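PDB 3VTF: UDP-glucose 6-dehydrogenase from Pyrobaculum islandicum, which probably oxidises UDP-glucose to UDP-glucuronate, using two molecules of NAD(+) and one of water. Local coordinates for residues Gly330-Ala342 against Leu362-Ala376. Residues are numbered along the deposited sequence; the frame is centred on the assembly and turned at random.
Sequences GLRGRHVGVLGLA and LLERGARVYVHDPMA
Asp373, just past strand 368-372, turns its carboxylate onto the backbone of Leu341 and Ala342. Asp373 CG lies anti to the backbone N (chi1 -170°), bringing OD1 to both amides: Leu341 N lies 2.9 Å from Asp373 OD1, on its anti side, and Ala342 N well above the carboxylate plane, both on one face. Trp410 NE1 also donates to OD1, while OD2 accepts from Met375 N, an Asx turn, and from Ala376 N, an Asx motif, Ala376 being the N-cap of helix 377-384. With an alanine here, Leu341 and Ala342 would probably lose their shared acceptor, and the turn its brace. Leu341 crosses Val371 at about a right angle, Leu341 CD1 resting 3.6 Å from Val371 CG2. On the same side, Leu362 CD1 touches both Val336 CG1, 3.6 Å away, and Val338 CG2. Opposite, Arg368 CD lies over one His335 ring face, displaced toward the rim, 3.7 Å from the centroid; the Tyr370 ring meets the imidazole rim to rim, planes 24° apart. The strands run parallel, Val336 and Val338 each giving and taking a backbone bond, and with helix 354-364 exemplify the beta-alpha-beta crossover of the Rossmann-like UDP-binding domain, Ala342 leading into UDP-glucose-binding Phe343 and Lys344.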
# COMPACT_ATOMS: atom_id res chain seq x y z
N GLY A 330 21.58 25.66 15.96
CA GLY A 330 20.83 26.88 15.64
C GLY A 330 21.22 27.34 14.26
O GLY A 330 22.37 27.09 13.81
N LEU A 331 20.27 27.98 13.56
CA LEU A 331 20.44 28.33 12.15
C LEU A 331 20.68 29.83 11.85
O LEU A 331 21.14 30.15 10.76
CB LEU A 331 19.23 27.82 11.30
CG LEU A 331 18.99 26.30 11.40
CD1 LEU A 331 17.73 25.86 10.62
CD2 LEU A 331 20.23 25.54 10.89
N ARG A 332 20.35 30.72 12.80
CA ARG A 332 20.47 32.19 12.58
C ARG A 332 21.84 32.56 12.02
O ARG A 332 22.85 32.19 12.58
CB ARG A 332 20.20 32.96 13.86
CG ARG A 332 18.71 33.00 14.18
CD ARG A 332 18.27 34.23 15.00
NE ARG A 332 16.94 34.00 15.63
CZ ARG A 332 16.72 33.09 16.58
NH1 ARG A 332 17.74 32.32 16.99
NH2 ARG A 332 15.51 32.93 17.15
N GLY A 333 21.86 33.22 10.86
CA GLY A 333 23.09 33.72 10.27
C GLY A 333 23.89 32.63 9.62
O GLY A 333 24.94 32.90 9.02
N ARG A 334 23.43 31.37 9.69
CA ARG A 334 24.28 30.28 9.21
C ARG A 334 24.11 30.11 7.71
O ARG A 334 23.07 30.40 7.18
CB ARG A 334 23.97 29.01 10.01
CG ARG A 334 25.19 28.27 10.47
CD ARG A 334 26.02 29.05 11.48
NE ARG A 334 25.32 28.99 12.75
CZ ARG A 334 25.52 28.04 13.66
NH1 ARG A 334 26.40 27.09 13.40
NH2 ARG A 334 24.81 28.04 14.81
N HIS A 335 25.14 29.65 7.03
CA HIS A 335 25.13 29.53 5.61
C HIS A 335 24.69 28.10 5.33
O HIS A 335 25.43 27.17 5.62
CB HIS A 335 26.58 29.72 5.09
CG HIS A 335 27.01 31.17 4.94
ND1 HIS A 335 27.29 31.97 6.00
CD2 HIS A 335 27.24 31.94 3.81
CE1 HIS A 335 27.65 33.19 5.55
NE2 HIS A 335 27.61 33.17 4.22
N VAL A 336 23.54 27.94 4.68
CA VAL A 336 22.91 26.58 4.47
C VAL A 336 22.42 26.45 3.04
O VAL A 336 21.86 27.39 2.50
CB VAL A 336 21.71 26.39 5.43
CG1 VAL A 336 21.02 25.08 5.11
CG2 VAL A 336 22.16 26.54 6.92
N GLY A 337 22.68 25.31 2.40
CA GLY A 337 22.24 25.09 1.03
C GLY A 337 21.06 24.13 0.90
O GLY A 337 20.86 23.21 1.73
N VAL A 338 20.33 24.27 -0.20
CA VAL A 338 19.37 23.28 -0.55
C VAL A 338 19.75 22.82 -1.91
O VAL A 338 19.71 23.61 -2.85
CB VAL A 338 17.92 23.86 -0.57
CG1 VAL A 338 16.92 22.82 -1.08
CG2 VAL A 338 17.59 24.48 0.76
N LEU A 339 20.01 21.51 -2.04
CA LEU A 339 20.25 20.84 -3.30
C LEU A 339 18.96 20.27 -3.84
O LEU A 339 18.50 19.22 -3.35
CB LEU A 339 21.30 19.71 -3.20
CG LEU A 339 22.75 20.23 -3.02
CD1 LEU A 339 23.74 19.08 -2.72
CD2 LEU A 339 23.15 21.05 -4.25
N GLY A 340 18.36 20.93 -4.86
CA GLY A 340 17.17 20.36 -5.50
C GLY A 340 15.94 21.25 -5.18
O GLY A 340 15.64 21.48 -4.02
N LEU A 341 15.29 21.79 -6.22
CA LEU A 341 14.14 22.62 -6.04
C LEU A 341 12.99 22.05 -6.86
O LEU A 341 11.84 22.31 -6.53
CB LEU A 341 14.45 24.04 -6.53
CG LEU A 341 15.51 24.76 -5.72
CD1 LEU A 341 15.94 26.07 -6.39
CD2 LEU A 341 15.07 25.04 -4.28
N ALA A 342 13.27 21.40 -8.00
CA ALA A 342 12.20 20.72 -8.76
C ALA A 342 11.52 19.70 -7.84
O ALA A 342 12.17 19.13 -6.97
CB ALA A 342 12.77 19.99 -9.97
N LEU A 362 13.98 27.35 6.22
CA LEU A 362 15.31 27.81 6.60
C LEU A 362 15.30 29.36 6.75
O LEU A 362 15.89 29.90 7.69
CB LEU A 362 16.32 27.35 5.56
CG LEU A 362 16.60 25.80 5.55
CD1 LEU A 362 17.54 25.61 4.39
CD2 LEU A 362 17.22 25.32 6.88
N LEU A 363 14.70 30.04 5.78
CA LEU A 363 14.59 31.51 5.78
C LEU A 363 13.91 32.02 7.00
O LEU A 363 14.48 32.85 7.69
CB LEU A 363 13.87 32.02 4.56
CG LEU A 363 14.66 31.96 3.26
CD1 LEU A 363 13.72 32.29 2.11
CD2 LEU A 363 15.92 32.82 3.27
N GLU A 364 12.76 31.49 7.30
CA GLU A 364 12.03 31.78 8.52
C GLU A 364 12.87 31.53 9.80
O GLU A 364 12.59 32.07 10.87
CB GLU A 364 10.74 30.95 8.42
CG GLU A 364 9.72 31.00 9.54
CD GLU A 364 8.49 30.13 9.21
OE1 GLU A 364 8.60 28.88 9.25
OE2 GLU A 364 7.39 30.67 8.92
N ARG A 365 13.93 30.74 9.71
CA ARG A 365 14.80 30.60 10.88
C ARG A 365 16.09 31.45 10.82
O ARG A 365 17.04 31.19 11.57
CB ARG A 365 15.09 29.12 11.22
CG ARG A 365 13.94 28.44 11.96
CD ARG A 365 13.93 26.95 11.64
NE ARG A 365 12.57 26.41 11.51
CZ ARG A 365 12.09 25.37 12.21
NH1 ARG A 365 12.84 24.69 13.11
NH2 ARG A 365 10.82 25.01 11.97
N GLY A 366 16.15 32.42 9.91
CA GLY A 366 17.31 33.36 9.90
C GLY A 366 18.56 32.81 9.24
O GLY A 366 19.64 33.41 9.33
N ALA A 367 18.44 31.67 8.54
CA ALA A 367 19.56 31.16 7.71
C ALA A 367 19.77 31.98 6.46
O ALA A 367 18.83 32.54 5.87
CB ALA A 367 19.37 29.68 7.32
N ARG A 368 21.03 32.04 6.06
CA ARG A 368 21.39 32.56 4.76
C ARG A 368 21.36 31.36 3.85
O ARG A 368 22.22 30.46 3.96
CB ARG A 368 22.82 33.15 4.74
CG ARG A 368 23.19 34.05 5.92
CD ARG A 368 24.59 34.60 5.68
NE ARG A 368 24.88 35.84 6.42
CZ ARG A 368 25.82 36.72 6.07
NH1 ARG A 368 26.59 36.55 5.01
NH2 ARG A 368 25.99 37.82 6.80
N VAL A 369 20.39 31.35 2.93
CA VAL A 369 20.07 30.18 2.08
C VAL A 369 20.60 30.26 0.66
O VAL A 369 20.36 31.24 -0.08
CB VAL A 369 18.53 29.99 2.02
CG1 VAL A 369 18.13 28.83 1.13
CG2 VAL A 369 18.02 29.80 3.40
N TYR A 370 21.30 29.21 0.28
CA TYR A 370 21.78 29.02 -1.06
C TYR A 370 20.99 27.88 -1.63
O TYR A 370 20.71 26.88 -0.91
CB TYR A 370 23.25 28.63 -1.03
CG TYR A 370 24.08 29.69 -0.38
CD1 TYR A 370 24.91 30.55 -1.15
CD2 TYR A 370 24.05 29.86 1.01
CE1 TYR A 370 25.68 31.56 -0.53
CE2 TYR A 370 24.79 30.86 1.64
CZ TYR A 370 25.61 31.70 0.87
OH TYR A 370 26.33 32.63 1.58
N VAL A 371 20.67 27.96 -2.91
CA VAL A 371 19.96 26.87 -3.57
C VAL A 371 20.57 26.53 -4.92
O VAL A 371 21.20 27.35 -5.54
CB VAL A 371 18.46 27.21 -3.78
CG1 VAL A 371 17.82 27.60 -2.47
CG2 VAL A 371 18.29 28.30 -4.82
N HIS A 372 20.38 25.29 -5.35
CA HIS A 372 20.71 24.88 -6.69
C HIS A 372 19.69 23.91 -7.23
O HIS A 372 19.11 23.14 -6.48
CB HIS A 372 22.08 24.22 -6.76
CG HIS A 372 22.38 23.57 -8.08
ND1 HIS A 372 22.12 22.29 -8.32
CD2 HIS A 372 22.92 24.08 -9.24
CE1 HIS A 372 22.48 21.99 -9.57
NE2 HIS A 372 22.96 23.09 -10.13
N ASP A 373 19.48 23.93 -8.54
CA ASP A 373 18.79 22.85 -9.23
C ASP A 373 19.31 22.79 -10.64
O ASP A 373 19.57 23.81 -11.22
CB ASP A 373 17.27 23.07 -9.24
CG ASP A 373 16.50 21.87 -9.73
OD1 ASP A 373 16.09 21.06 -8.90
OD2 ASP A 373 16.34 21.73 -10.94
N PRO A 374 19.44 21.62 -11.24
CA PRO A 374 19.93 21.68 -12.63
C PRO A 374 18.94 22.32 -13.62
O PRO A 374 19.39 22.75 -14.69
CB PRO A 374 20.11 20.19 -13.00
CG PRO A 374 20.36 19.51 -11.63
CD PRO A 374 19.31 20.23 -10.77
N MET A 375 17.62 22.30 -13.35
CA MET A 375 16.67 22.90 -14.29
C MET A 375 15.73 23.95 -13.70
O MET A 375 15.30 24.85 -14.40
CB MET A 375 15.84 21.84 -14.97
CG MET A 375 16.65 20.89 -15.81
SD MET A 375 15.50 19.72 -16.53
CE MET A 375 14.77 20.80 -17.81
N ALA A 376 15.38 23.86 -12.43
CA ALA A 376 14.17 24.58 -11.98
C ALA A 376 14.46 25.94 -11.39
O ALA A 376 13.61 26.51 -10.71
CB ALA A 376 13.41 23.67 -10.95